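Local coordinates for putative cell adhesion protein (Bacteroides thetaiotaomicron, PDB 4DGU), which probably serves in cell adhesion as a fimbrillin-like component of a distinct type of pilus, and binds zinc ions, at residues Tyr80-Pro84 against Thr157-Leu161; Arg127-Val132 against Thr186-Pro191; Pro131-Leu135 against Glu177-Val181; Glu137-Tyr142 against Arg229-Lys233. All coordinates share one frame; numbering follows the deposited sequence.

Contact 1 of 4, residues Tyr80-Pro84 against Thr157-Leu161; sequences YAHYP and TQDLL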
loop_
_atom_site.group_PDB
_atom_site.type_symbol
_atom_site.label_atom_id
_atom_site.label_comp_id
_atom_site.label_asym_id
_atom_site.label_seq_id
_atom_site.Cartn_x
_atom_site.Cartn_y
_atom_site.Cartn_z
ATOM N N TYR A 80 -18.292 1.791 -30.540
ATOM C CA TYR A 80 -18.414 1.047 -29.293
ATOM C C TYR A 80 -18.583 -0.400 -29.627
ATOM O O TYR A 80 -19.330 -0.716 -30.550
ATOM C CB TYR A 80 -19.605 1.545 -28.470
ATOM C CG TYR A 80 -19.504 3.004 -28.093
ATOM C CD1 TYR A 80 -18.739 3.410 -27.004
ATOM C CD2 TYR A 80 -20.146 3.988 -28.847
ATOM C CE1 TYR A 80 -18.637 4.754 -26.651
ATOM C CE2 TYR A 80 -20.066 5.334 -28.494
ATOM C CZ TYR A 80 -19.309 5.714 -27.392
ATOM O OH TYR A 80 -19.179 7.042 -27.052
ATOM N N ALA A 81 -17.898 -1.298 -28.913
ATOM C CA ALA A 81 -17.995 -2.715 -29.222
ATOM C C ALA A 81 -17.985 -3.591 -27.979
ATOM O O ALA A 81 -17.254 -3.312 -27.029
ATOM C CB ALA A 81 -16.854 -3.121 -30.151
ATOM N N HIS A 82 -18.773 -4.673 -28.010
ATOM C CA HIS A 82 -18.841 -5.694 -26.964
ATOM C C HIS A 82 -18.312 -7.016 -27.481
ATOM O O HIS A 82 -18.615 -7.401 -28.604
ATOM C CB HIS A 82 -20.282 -5.890 -26.452
ATOM C CG HIS A 82 -20.805 -4.753 -25.635
ATOM N ND1 HIS A 82 -20.659 -4.719 -24.257
ATOM C CD2 HIS A 82 -21.464 -3.642 -26.037
ATOM C CE1 HIS A 82 -21.235 -3.593 -23.864
ATOM N NE2 HIS A 82 -21.729 -2.907 -24.899
ATOM N N TYR A 83 -17.507 -7.697 -26.657
ATOM C CA TYR A 83 -17.001 -9.032 -26.920
ATOM C C TYR A 83 -17.101 -9.858 -25.643
ATOM O O TYR A 83 -16.548 -9.461 -24.634
ATOM C CB TYR A 83 -15.571 -9.095 -27.489
ATOM C CG TYR A 83 -15.199 -10.532 -27.784
ATOM C CD1 TYR A 83 -15.731 -11.197 -28.889
ATOM C CD2 TYR A 83 -14.431 -11.273 -26.883
ATOM C CE1 TYR A 83 -15.476 -12.549 -29.110
ATOM C CE2 TYR A 83 -14.174 -12.630 -27.090
ATOM C CZ TYR A 83 -14.692 -13.260 -28.212
ATOM O OH TYR A 83 -14.438 -14.591 -28.428
ATOM N N PRO A 84 -17.803 -11.011 -25.661
ATOM C CA PRO A 84 -18.551 -11.616 -26.797
ATOM C C PRO A 84 -19.750 -10.749 -27.250
ATOM O O PRO A 84 -20.145 -9.826 -26.529
ATOM C CB PRO A 84 -19.009 -12.966 -26.219
ATOM C CG PRO A 84 -18.117 -13.230 -25.028
ATOM C CD PRO A 84 -17.882 -11.859 -24.458
ATOM N N THR A 157 -24.562 -6.266 -13.019
ATOM C CA THR A 157 -25.187 -5.516 -14.090
ATOM C C THR A 157 -24.105 -4.846 -14.922
ATOM O O THR A 157 -23.199 -4.246 -14.361
ATOM C CB THR A 157 -26.191 -4.519 -13.486
ATOM O OG1 THR A 157 -27.185 -5.267 -12.785
ATOM C CG2 THR A 157 -26.886 -3.650 -14.537
ATOM N N GLN A 158 -24.228 -4.918 -16.264
ATOM C CA GLN A 158 -23.316 -4.248 -17.166
ATOM C C GLN A 158 -23.977 -3.040 -17.836
ATOM O O GLN A 158 -25.117 -3.124 -18.299
ATOM C CB GLN A 158 -22.773 -5.189 -18.243
ATOM C CG GLN A 158 -21.671 -4.500 -19.079
ATOM C CD GLN A 158 -21.108 -5.325 -20.182
ATOM O OE1 GLN A 158 -21.810 -6.103 -20.825
ATOM N NE2 GLN A 158 -19.833 -5.139 -20.459
ATOM N N ASP A 159 -23.234 -1.925 -17.916
ATOM C CA ASP A 159 -23.675 -0.736 -18.646
ATOM C C ASP A 159 -23.337 -0.982 -20.129
ATOM O O ASP A 159 -22.177 -1.187 -20.451
ATOM C CB ASP A 159 -22.988 0.532 -18.094
ATOM C CG ASP A 159 -23.583 1.808 -18.643
ATOM O OD1 ASP A 159 -23.384 2.086 -19.840
ATOM O OD2 ASP A 159 -24.284 2.509 -17.884
ATOM N N LEU A 160 -24.333 -1.009 -21.018
ATOM C CA LEU A 160 -24.081 -1.321 -22.435
ATOM C C LEU A 160 -23.408 -0.184 -23.210
ATOM O O LEU A 160 -22.834 -0.436 -24.272
ATOM C CB LEU A 160 -25.369 -1.758 -23.133
ATOM C CG LEU A 160 -25.976 -3.049 -22.584
ATOM C CD1 LEU A 160 -27.307 -3.338 -23.248
ATOM C CD2 LEU A 160 -25.029 -4.229 -22.734
ATOM N N LEU A 161 -23.405 1.031 -22.644
ATOM C CA LEU A 161 -22.829 2.216 -23.275
ATOM C C LEU A 161 -21.367 2.424 -22.878
ATOM O O LEU A 161 -20.618 2.967 -23.683
ATOM C CB LEU A 161 -23.670 3.454 -22.912
ATOM C CG LEU A 161 -24.984 3.728 -23.701
ATOM C CD1 LEU A 161 -25.879 2.480 -23.871
ATOM C CD2 LEU A 161 -25.791 4.805 -23.010
HETATM O O HOH W 1 -18.855 -6.588 -22.872
#
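The imidazole of His82 meets the 157-161 segment by its edge. Leu160 O lies almost in the ring plane and accepts a hydrogen bond from NE2 at 2.8 Å, with an N-H...O angle of 162°. Water 1 lies at the same ring's edge, 2.9 Å from ND1, and accepts from Gln158 NE2, so the ring is tied to both ends of the 158-160 run. The Gln158 amide is turned 78° from the imidazole; its OE1 bonds instead to Arg99. Leu160 CD2 approaches His82 CE1 at 4.0 Å, and Tyr80 brings CD1 to 3.8 Å from Leu161 O. With CG beside its own backbone N (chi1 -71°), His82 reaches from strand 77-83 to the end of strand 147-159, where Asp159 OD1 accepts from Leu161 N in an Asx turn. A phenylalanine at His82 would probably leave Leu160 O without this donor and water 1 without its ring partner. Tyr55 OH also bonds Leu160 O, and the rings of Tyr55 and His82 meet edge-to-face. The bond from NE2 requires a proton on that nitrogen, and two partners in different directions fix the rotation of a buried ring linking the two sheets.

Contact 2 of 4, residues Arg127-Val132 against Thr186-Pro191; sequences RMTVPV and TTNVLP
A short antiparallel pairing joins strand 188-189 to the 130-132 part of strand 120-135, within the mixed sheet of this fimbrillin-like fold. Val130 and Val189 form a hydrogen-bonded pair, with Val130 N to Val189 O and Val189 N to Val130 O both 2.8 Å. Pro131 and Asn188 follow as a non-hydrogen-bonded pair, where the proline's missing N-H costs no bond to this neighbour. Beyond them Val132 N donates to Thr187 O, and water 2 bridges Val132 O and Thr187 N.

The Asn188 side chain lies beside the Pro131 ring, pointing the same way, and its OD1 accepts from Thr129 OG1 at 2.6 Å, the hydroxyl tilted 27° from the carbonyl plane. Thr129 OG1 sits between its own backbone N and carbonyl carbon (chi1 50°), which turns it to Asn188 and also to His107 N. At the other end of the amide, ND2 reaches back to Thr186 O at 3.3 Å, so both ends are held. On the face of Val130 and Val189, Val130 CB touches Val189 CG2 at 3.9 Å, and the Val132 and Val189 side chains cross at about a right angle, CG2 of Val132 lying 3.9 Å from CG1 of Val189.

Leu150 and Leu152 of strand 147-159 pack on Val132 and Val189, Ile165 lies against Thr129 and Leu190, and Pro131 bonds through its backbone to Leu226 of strand 225-230.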
loop_
_atom_site.group_PDB
_atom_site.type_symbol
_atom_site.label_atom_id
_atom_site.label_comp_id
_atom_site.label_asym_id
_atom_site.label_seq_id
_atom_site.Cartn_x
_atom_site.Cartn_y
_atom_site.Cartn_z
ATOM N N ARG A 127 -10.747 -4.912 -20.621
ATOM C CA ARG A 127 -11.343 -6.138 -20.065
ATOM C C ARG A 127 -12.161 -5.661 -18.856
ATOM O O ARG A 127 -11.585 -5.034 -17.956
ATOM C CB ARG A 127 -10.295 -7.207 -19.702
ATOM C CG ARG A 127 -10.894 -8.529 -19.192
ATOM C CD ARG A 127 -9.884 -9.658 -19.153
ATOM N NE ARG A 127 -9.606 -10.205 -20.485
ATOM C CZ ARG A 127 -8.497 -9.987 -21.198
ATOM N NH1 ARG A 127 -7.513 -9.261 -20.701
ATOM N NH2 ARG A 127 -8.359 -10.522 -22.405
HETATM N N MSE A 128 -13.504 -5.859 -18.889
HETATM C CA MSE A 128 -14.453 -5.368 -17.867
HETATM C C MSE A 128 -14.614 -6.350 -16.711
HETATM O O MSE A 128 -15.044 -5.951 -15.620
HETATM C CB MSE A 128 -15.824 -5.027 -18.480
HETATM C CG MSE A 128 -15.749 -4.226 -19.794
HETATM SE SE MSE A 128 -14.575 -2.672 -19.709
HETATM C CE MSE A 128 -15.528 -1.543 -18.361
ATOM N N THR A 129 -14.268 -7.631 -16.959
ATOM C CA THR A 129 -14.226 -8.706 -15.968
ATOM C C THR A 129 -12.771 -8.818 -15.444
ATOM O O THR A 129 -11.871 -8.140 -15.968
ATOM C CB THR A 129 -14.747 -10.008 -16.553
ATOM O OG1 THR A 129 -14.077 -10.214 -17.796
ATOM C CG2 THR A 129 -16.274 -10.004 -16.757
ATOM N N VAL A 130 -12.542 -9.666 -14.412
ATOM C CA VAL A 130 -11.243 -9.797 -13.752
ATOM C C VAL A 130 -10.695 -11.234 -13.933
ATOM O O VAL A 130 -11.238 -12.145 -13.317
ATOM C CB VAL A 130 -11.334 -9.378 -12.234
ATOM C CG1 VAL A 130 -9.989 -9.501 -11.512
ATOM C CG2 VAL A 130 -11.901 -7.957 -12.075
ATOM N N PRO A 131 -9.643 -11.473 -14.763
ATOM C CA PRO A 131 -9.096 -12.840 -14.876
ATOM C C PRO A 131 -8.422 -13.297 -13.590
ATOM O O PRO A 131 -7.895 -12.487 -12.804
ATOM C CB PRO A 131 -8.063 -12.742 -16.008
ATOM C CG PRO A 131 -8.187 -11.410 -16.591
ATOM C CD PRO A 131 -8.883 -10.529 -15.604
ATOM N N VAL A 132 -8.456 -14.607 -13.372
ATOM C CA VAL A 132 -7.865 -15.247 -12.200
ATOM C C VAL A 132 -6.775 -16.213 -12.676
ATOM O O VAL A 132 -7.050 -17.091 -13.501
ATOM C CB VAL A 132 -8.926 -15.969 -11.306
ATOM C CG1 VAL A 132 -8.294 -16.449 -9.997
ATOM C CG2 VAL A 132 -10.126 -15.066 -11.022
ATOM N N THR A 186 -9.644 -18.810 -19.320
ATOM C CA THR A 186 -9.331 -18.112 -18.092
ATOM C C THR A 186 -10.616 -17.830 -17.327
ATOM O O THR A 186 -11.561 -17.243 -17.883
ATOM C CB THR A 186 -8.523 -16.824 -18.391
ATOM O OG1 THR A 186 -7.447 -17.123 -19.277
ATOM C CG2 THR A 186 -7.928 -16.218 -17.143
ATOM N N THR A 187 -10.649 -18.252 -16.048
ATOM C CA THR A 187 -11.757 -17.937 -15.153
ATOM C C THR A 187 -11.757 -16.423 -14.926
ATOM O O THR A 187 -10.761 -15.868 -14.465
ATOM C CB THR A 187 -11.651 -18.691 -13.825
ATOM O OG1 THR A 187 -11.716 -20.103 -14.054
ATOM C CG2 THR A 187 -12.751 -18.277 -12.846
ATOM N N ASN A 188 -12.849 -15.764 -15.306
ATOM C CA ASN A 188 -13.022 -14.336 -15.079
ATOM C C ASN A 188 -14.065 -14.129 -13.998
ATOM O O ASN A 188 -15.063 -14.844 -13.960
ATOM C CB ASN A 188 -13.398 -13.590 -16.353
ATOM C CG ASN A 188 -12.233 -13.099 -17.163
ATOM O OD1 ASN A 188 -12.114 -11.904 -17.393
ATOM N ND2 ASN A 188 -11.395 -13.997 -17.703
ATOM N N VAL A 189 -13.805 -13.197 -13.073
ATOM C CA VAL A 189 -14.763 -12.905 -12.001
ATOM C C VAL A 189 -15.294 -11.495 -12.225
ATOM O O VAL A 189 -14.705 -10.710 -12.975
ATOM C CB VAL A 189 -14.214 -13.132 -10.561
ATOM C CG1 VAL A 189 -13.935 -14.613 -10.293
ATOM C CG2 VAL A 189 -12.984 -12.273 -10.272
ATOM N N LEU A 190 -16.428 -11.183 -11.614
ATOM C CA LEU A 190 -16.985 -9.856 -11.798
ATOM C C LEU A 190 -16.316 -8.875 -10.837
ATOM O O LEU A 190 -15.935 -9.305 -9.744
ATOM C CB LEU A 190 -18.510 -9.857 -11.630
ATOM C CG LEU A 190 -19.326 -10.785 -12.548
ATOM C CD1 LEU A 190 -20.783 -10.765 -12.163
ATOM C CD2 LEU A 190 -19.181 -10.402 -14.034
ATOM N N PRO A 191 -16.092 -7.586 -11.247
ATOM C CA PRO A 191 -15.454 -6.613 -10.325
ATOM C C PRO A 191 -16.235 -6.429 -9.026
ATOM O O PRO A 191 -17.442 -6.218 -9.030
ATOM C CB PRO A 191 -15.441 -5.309 -11.127
ATOM C CG PRO A 191 -15.666 -5.703 -12.535
ATOM C CD PRO A 191 -16.464 -6.950 -12.532
HETATM O O HOH W 2 -8.155 -19.104 -14.821
#

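Contact 3 of 4, residues Pro131-Leu135 against Glu177-Val181; sequences PVIIL and EVKKV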
loop_
_atom_site.group_PDB
_atom_site.type_symbol
_atom_site.label_atom_id
_atom_site.label_comp_id
_atom_site.label_asym_id
_atom_site.label_seq_id
_atom_site.Cartn_x
_atom_site.Cartn_y
_atom_site.Cartn_z
ATOM N N PRO A 131 -9.643 -11.473 -14.763
ATOM C CA PRO A 131 -9.096 -12.840 -14.876
ATOM C C PRO A 131 -8.422 -13.297 -13.590
ATOM O O PRO A 131 -7.895 -12.487 -12.804
ATOM C CB PRO A 131 -8.063 -12.742 -16.008
ATOM C CG PRO A 131 -8.187 -11.410 -16.591
ATOM C CD PRO A 131 -8.883 -10.529 -15.604
ATOM N N VAL A 132 -8.456 -14.607 -13.372
ATOM C CA VAL A 132 -7.865 -15.247 -12.200
ATOM C C VAL A 132 -6.775 -16.213 -12.676
ATOM O O VAL A 132 -7.050 -17.091 -13.501
ATOM C CB VAL A 132 -8.926 -15.969 -11.306
ATOM C CG1 VAL A 132 -8.294 -16.449 -9.997
ATOM C CG2 VAL A 132 -10.126 -15.066 -11.022
ATOM N N ILE A 133 -5.547 -16.042 -12.159
ATOM C CA ILE A 133 -4.438 -16.934 -12.506
ATOM C C ILE A 133 -3.952 -17.668 -11.270
ATOM O O ILE A 133 -3.833 -17.069 -10.204
ATOM C CB ILE A 133 -3.271 -16.229 -13.254
ATOM C CG1 ILE A 133 -2.621 -15.101 -12.421
ATOM C CG2 ILE A 133 -3.745 -15.711 -14.624
ATOM C CD1 ILE A 133 -1.331 -14.591 -12.994
ATOM N N ILE A 134 -3.674 -18.964 -11.421
ATOM C CA ILE A 134 -3.135 -19.820 -10.353
ATOM C C ILE A 134 -1.637 -19.951 -10.567
ATOM O O ILE A 134 -1.183 -20.431 -11.616
ATOM C CB ILE A 134 -3.801 -21.230 -10.208
ATOM C CG1 ILE A 134 -5.341 -21.161 -10.306
ATOM C CG2 ILE A 134 -3.344 -21.926 -8.881
ATOM C CD1 ILE A 134 -6.011 -22.558 -10.530
ATOM N N LEU A 135 -0.875 -19.538 -9.555
ATOM C CA LEU A 135 0.584 -19.589 -9.623
ATOM C C LEU A 135 1.161 -20.408 -8.490
ATOM O O LEU A 135 0.576 -20.484 -7.399
ATOM C CB LEU A 135 1.190 -18.157 -9.600
ATOM C CG LEU A 135 0.560 -17.121 -10.530
ATOM C CD1 LEU A 135 0.860 -15.722 -10.059
ATOM C CD2 LEU A 135 0.969 -17.342 -11.965
ATOM N N GLU A 177 -14.982 -22.592 -9.546
ATOM C CA GLU A 177 -13.724 -23.313 -9.736
ATOM C C GLU A 177 -12.817 -22.507 -10.706
ATOM O O GLU A 177 -13.303 -21.960 -11.708
ATOM C CB GLU A 177 -13.955 -24.736 -10.244
ATOM C CG GLU A 177 -12.774 -25.654 -9.964
ATOM C CD GLU A 177 -12.807 -27.047 -10.568
ATOM O OE1 GLU A 177 -13.908 -27.543 -10.904
ATOM O OE2 GLU A 177 -11.719 -27.660 -10.668
ATOM N N VAL A 178 -11.515 -22.414 -10.373
ATOM C CA VAL A 178 -10.536 -21.646 -11.142
ATOM C C VAL A 178 -9.778 -22.590 -12.076
ATOM O O VAL A 178 -9.258 -23.619 -11.658
ATOM C CB VAL A 178 -9.594 -20.811 -10.219
ATOM C CG1 VAL A 178 -8.631 -19.934 -11.026
ATOM C CG2 VAL A 178 -10.397 -19.935 -9.281
ATOM N N LYS A 179 -9.750 -22.238 -13.351
ATOM C CA LYS A 179 -9.046 -22.990 -14.386
ATOM C C LYS A 179 -7.548 -22.676 -14.367
ATOM O O LYS A 179 -7.145 -21.539 -14.076
ATOM C CB LYS A 179 -9.618 -22.642 -15.782
ATOM C CG LYS A 179 -11.121 -22.836 -15.899
ATOM C CD LYS A 179 -11.474 -23.639 -17.145
ATOM C CE LYS A 179 -12.942 -23.992 -17.185
ATOM N NZ LYS A 179 -13.219 -25.127 -18.115
ATOM N N LYS A 180 -6.722 -23.678 -14.692
ATOM C CA LYS A 180 -5.282 -23.503 -14.821
ATOM C C LYS A 180 -4.997 -22.880 -16.207
ATOM O O LYS A 180 -5.846 -22.969 -17.104
ATOM C CB LYS A 180 -4.552 -24.844 -14.659
ATOM C CG LYS A 180 -4.567 -25.459 -13.260
ATOM C CD LYS A 180 -3.764 -26.757 -13.242
ATOM C CE LYS A 180 -4.354 -27.861 -14.119
ATOM N NZ LYS A 180 -3.470 -29.063 -14.201
ATOM N N VAL A 181 -3.795 -22.298 -16.394
ATOM C CA VAL A 181 -3.357 -21.701 -17.675
ATOM C C VAL A 181 -3.446 -22.731 -18.835
ATOM O O VAL A 181 -3.895 -22.374 -19.930
ATOM C CB VAL A 181 -1.920 -21.138 -17.506
ATOM C CG1 VAL A 181 -1.270 -20.826 -18.854
ATOM C CG2 VAL A 181 -1.923 -19.910 -16.590
HETATM O O HOH W 2 -8.155 -19.104 -14.821
HETATM O O HOH W 3 -4.676 -20.250 -13.678
HETATM O O HOH W 4 -2.295 -22.328 -13.974
#
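This is an apolar contact with a hydrated flank, set where the loop after strand 173-177 passes alongside the end of strand 120-135. Val178 is its centre: CG1 touches both Val132 CG1 and Ile134 CG1, each at 3.6 Å, and so bridges two side chains that lie two residues apart on the strand. Val132 meets it at about a right angle, while Ile134 comes in at a slant. The Ile134 side chain, with CG1 beside the backbone N (chi1 -44°), extends CD1 over the loop backbone to 3.6 Å from Val178 O and on to 4.2 Å from Lys180 CG.

The backbones stand too far apart to pair directly, and three waters fill in. Lys179 O accepts from water 2, which also donates to Val132 O, and from water 3, which takes the N-H of Ile134 at 2.8 Å. Water 4 accepts from Val181 N and donates to Ile134 O, which also bonds the backbone of Tyr142, so water, not direct pairing, joins the backbones of these two segments. An alanine at Ile134 would probably open a gap beside Val178 CG1 and remove the methyl that lies over Val178 O and near Lys180 CG.

Leu150 of strand 147-159 packs on both Val132 and Val178, and Val148 on Ile134. Strand 225-230 adds Val228 and Leu230, while Pro25 of a third subunit packs on Ile133 and Leu135.

Contact 4 of 4, residues Glu137-Tyr142 against Arg229-Lys233; sequences ENDRPY and RLSKK. With ZN (zinc ion), chain E.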
loop_
_atom_site.group_PDB
_atom_site.type_symbol
_atom_site.label_atom_id
_atom_site.label_comp_id
_atom_site.label_asym_id
_atom_site.label_seq_id
_atom_site.Cartn_x
_atom_site.Cartn_y
_atom_site.Cartn_z
ATOM N N GLU A 137 4.671 -21.108 -5.921
ATOM C CA GLU A 137 5.478 -20.270 -5.017
ATOM C C GLU A 137 6.409 -19.287 -5.757
ATOM O O GLU A 137 6.735 -18.227 -5.209
ATOM C CB GLU A 137 6.327 -21.185 -4.146
ATOM C CG GLU A 137 6.707 -20.593 -2.815
ATOM C CD GLU A 137 7.444 -21.549 -1.896
ATOM O OE1 GLU A 137 7.029 -22.726 -1.766
ATOM O OE2 GLU A 137 8.430 -21.096 -1.275
ATOM N N ASN A 138 6.838 -19.646 -6.983
ATOM C CA ASN A 138 7.768 -18.879 -7.793
ATOM C C ASN A 138 7.095 -18.066 -8.916
ATOM O O ASN A 138 7.796 -17.659 -9.845
ATOM C CB ASN A 138 8.809 -19.837 -8.399
ATOM C CG ASN A 138 9.580 -20.618 -7.366
ATOM O OD1 ASN A 138 10.254 -20.046 -6.501
ATOM N ND2 ASN A 138 9.454 -21.940 -7.405
ATOM N N ASP A 139 5.774 -17.761 -8.821
ATOM C CA ASP A 139 5.013 -16.987 -9.824
ATOM C C ASP A 139 4.868 -17.722 -11.163
ATOM O O ASP A 139 4.435 -17.116 -12.152
ATOM C CB ASP A 139 5.610 -15.573 -10.086
ATOM C CG ASP A 139 5.253 -14.501 -9.072
ATOM O OD1 ASP A 139 4.250 -14.687 -8.336
ATOM O OD2 ASP A 139 5.965 -13.457 -9.030
ATOM N N ARG A 140 5.213 -19.014 -11.205
ATOM C CA ARG A 140 5.071 -19.776 -12.437
ATOM C C ARG A 140 3.660 -20.386 -12.470
ATOM O O ARG A 140 3.095 -20.648 -11.406
ATOM C CB ARG A 140 6.180 -20.840 -12.572
ATOM C CG ARG A 140 7.504 -20.250 -13.056
ATOM C CD ARG A 140 8.685 -20.999 -12.488
ATOM N N PRO A 141 3.042 -20.557 -13.655
ATOM C CA PRO A 141 1.692 -21.134 -13.699
ATOM C C PRO A 141 1.629 -22.537 -13.079
ATOM O O PRO A 141 2.383 -23.440 -13.468
ATOM C CB PRO A 141 1.367 -21.172 -15.199
ATOM C CG PRO A 141 2.279 -20.174 -15.813
ATOM C CD PRO A 141 3.537 -20.272 -15.014
ATOM N N TYR A 142 0.740 -22.693 -12.081
ATOM C CA TYR A 142 0.502 -23.955 -11.404
ATOM C C TYR A 142 0.007 -24.986 -12.416
ATOM O O TYR A 142 -0.851 -24.668 -13.247
ATOM C CB TYR A 142 -0.490 -23.782 -10.257
ATOM C CG TYR A 142 -0.825 -25.084 -9.569
ATOM C CD1 TYR A 142 0.129 -25.760 -8.809
ATOM C CD2 TYR A 142 -2.090 -25.653 -9.688
ATOM C CE1 TYR A 142 -0.173 -26.959 -8.170
ATOM C CE2 TYR A 142 -2.400 -26.863 -9.064
ATOM C CZ TYR A 142 -1.444 -27.499 -8.287
ATOM O OH TYR A 142 -1.729 -28.692 -7.676
ATOM N N ARG A 229 -1.677 -17.461 -5.340
ATOM C CA ARG A 229 -0.286 -17.909 -5.149
ATOM C C ARG A 229 -0.176 -18.959 -4.035
ATOM O O ARG A 229 -0.214 -18.641 -2.848
ATOM C CB ARG A 229 0.649 -16.719 -4.879
ATOM C CG ARG A 229 2.073 -16.949 -5.412
ATOM C CD ARG A 229 2.766 -15.649 -5.797
ATOM N NE ARG A 229 2.684 -14.625 -4.742
ATOM C CZ ARG A 229 2.009 -13.483 -4.849
ATOM N NH1 ARG A 229 1.376 -13.178 -5.980
ATOM N NH2 ARG A 229 1.979 -12.626 -3.833
ATOM N N LEU A 230 -0.075 -20.224 -4.452
ATOM C CA LEU A 230 -0.006 -21.399 -3.591
ATOM C C LEU A 230 1.386 -21.591 -3.032
ATOM O O LEU A 230 2.360 -21.482 -3.769
ATOM C CB LEU A 230 -0.442 -22.683 -4.356
ATOM C CG LEU A 230 -1.667 -22.590 -5.267
ATOM C CD1 LEU A 230 -1.815 -23.845 -6.107
ATOM C CD2 LEU A 230 -2.904 -22.299 -4.484
ATOM N N SER A 231 1.473 -21.873 -1.719
ATOM C CA SER A 231 2.717 -22.153 -0.999
ATOM C C SER A 231 2.428 -22.646 0.403
ATOM O O SER A 231 1.272 -22.614 0.859
ATOM C CB SER A 231 3.622 -20.928 -0.924
ATOM O OG SER A 231 3.101 -19.946 -0.048
ATOM N N LYS A 232 3.500 -23.054 1.110
ATOM C CA LYS A 232 3.395 -23.484 2.500
ATOM C C LYS A 232 3.962 -22.382 3.428
ATOM O O LYS A 232 3.968 -22.564 4.646
ATOM C CB LYS A 232 4.108 -24.835 2.710
ATOM C CG LYS A 232 3.580 -25.982 1.837
ATOM C CD LYS A 232 4.300 -27.297 2.122
ATOM C CE LYS A 232 3.728 -28.450 1.339
ATOM N NZ LYS A 232 4.296 -29.753 1.787
ATOM N N LYS A 233 4.359 -21.214 2.839
ATOM C CA LYS A 233 4.968 -20.048 3.516
ATOM C C LYS A 233 4.181 -19.505 4.713
ATOM O O LYS A 233 4.765 -18.929 5.621
ATOM C CB LYS A 233 5.121 -18.881 2.528
ATOM C CG LYS A 233 6.313 -18.902 1.604
ATOM C CD LYS A 233 6.221 -17.672 0.682
ATOM C CE LYS A 233 7.233 -17.631 -0.438
ATOM N NZ LYS A 233 8.604 -17.359 0.051
HETATM ZN ZN ZN E . 8.777 -21.611 0.642
HETATM O O HOH W 5 3.769 -23.623 -4.703
HETATM O O HOH W 6 7.255 -22.440 1.762
#
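The backbones of the 137-142 loop and the 229-233 segment come closest at Glu137 and Ser231, whose CA atoms are 5.2 Å apart, and water 5 bridges the two backbones, accepting from Glu137 N and donating to Leu230 O. The Glu137 side chain is extended, with CG anti to the backbone N (chi1 -154°). It runs past Ser231, CG lying 3.6 Å from Ser231 CB, and carries OE2 to a zinc ion at 2.0 Å, which water 6 also binds. The aliphatic part of Lys233 slants across the same carboxylate, CE lying 3.8 Å from Glu137 OE2. A second subunit adds Glu199 OE2 to the zinc and Gly197 O as a partner for Lys233 NZ.

At the other end of the loop, Leu230 lays CD1 over the centre of one face of the Tyr142 ring, whose OH is bonded to Ala146 N, in a CH-pi contact 3.8 Å from the centroid and 11° off the ring normal. Between these two sites Asp139 OD1 faces Arg229 in a long salt bridge, 3.9 Å to NE, with carboxylate and guanidinium planes 87° apart. The stronger partners lie elsewhere: Asp139 OD2 pairs with Arg247 of a fourth subunit, and Arg229 NH2 with Asp240 of the second.

Asp139 OD1 is buried with no hydrogen-bond partner, so the nearby positive charge of Arg229 probably eases its burial. The shared zinc, the ion pairs and the antiparallel pairing of Arg229 and Leu230 with a strand of the second subunit place both segments in the subunit interfaces, where Glu137 contributes one ligand to a metal site completed by another chain.

Contacts 2, 3 and 4 follow one another along strand 120-135 and the loop after it. Contacts 2 and 3 share Pro131, Val132 and water 2, with centres about 10 Å apart, and Thr187 OG1 probably bonds Lys179 N between them. The centre of contact 4 is about 12 Å from that of contact 3, and probable backbone bonds between Ile134 O and Tyr142 N and between Leu135 O and Leu230 N join the two. Contact 1 touches contact 2 through Gln158 and Met128, but its centre is about 34 Å from that of contact 4. Contact 1, whose segments alternate along the chain with those of the others, joins the mixed sheet to strand 147-159 of the antiparallel sheet, while contact 4 reaches neighbouring subunits.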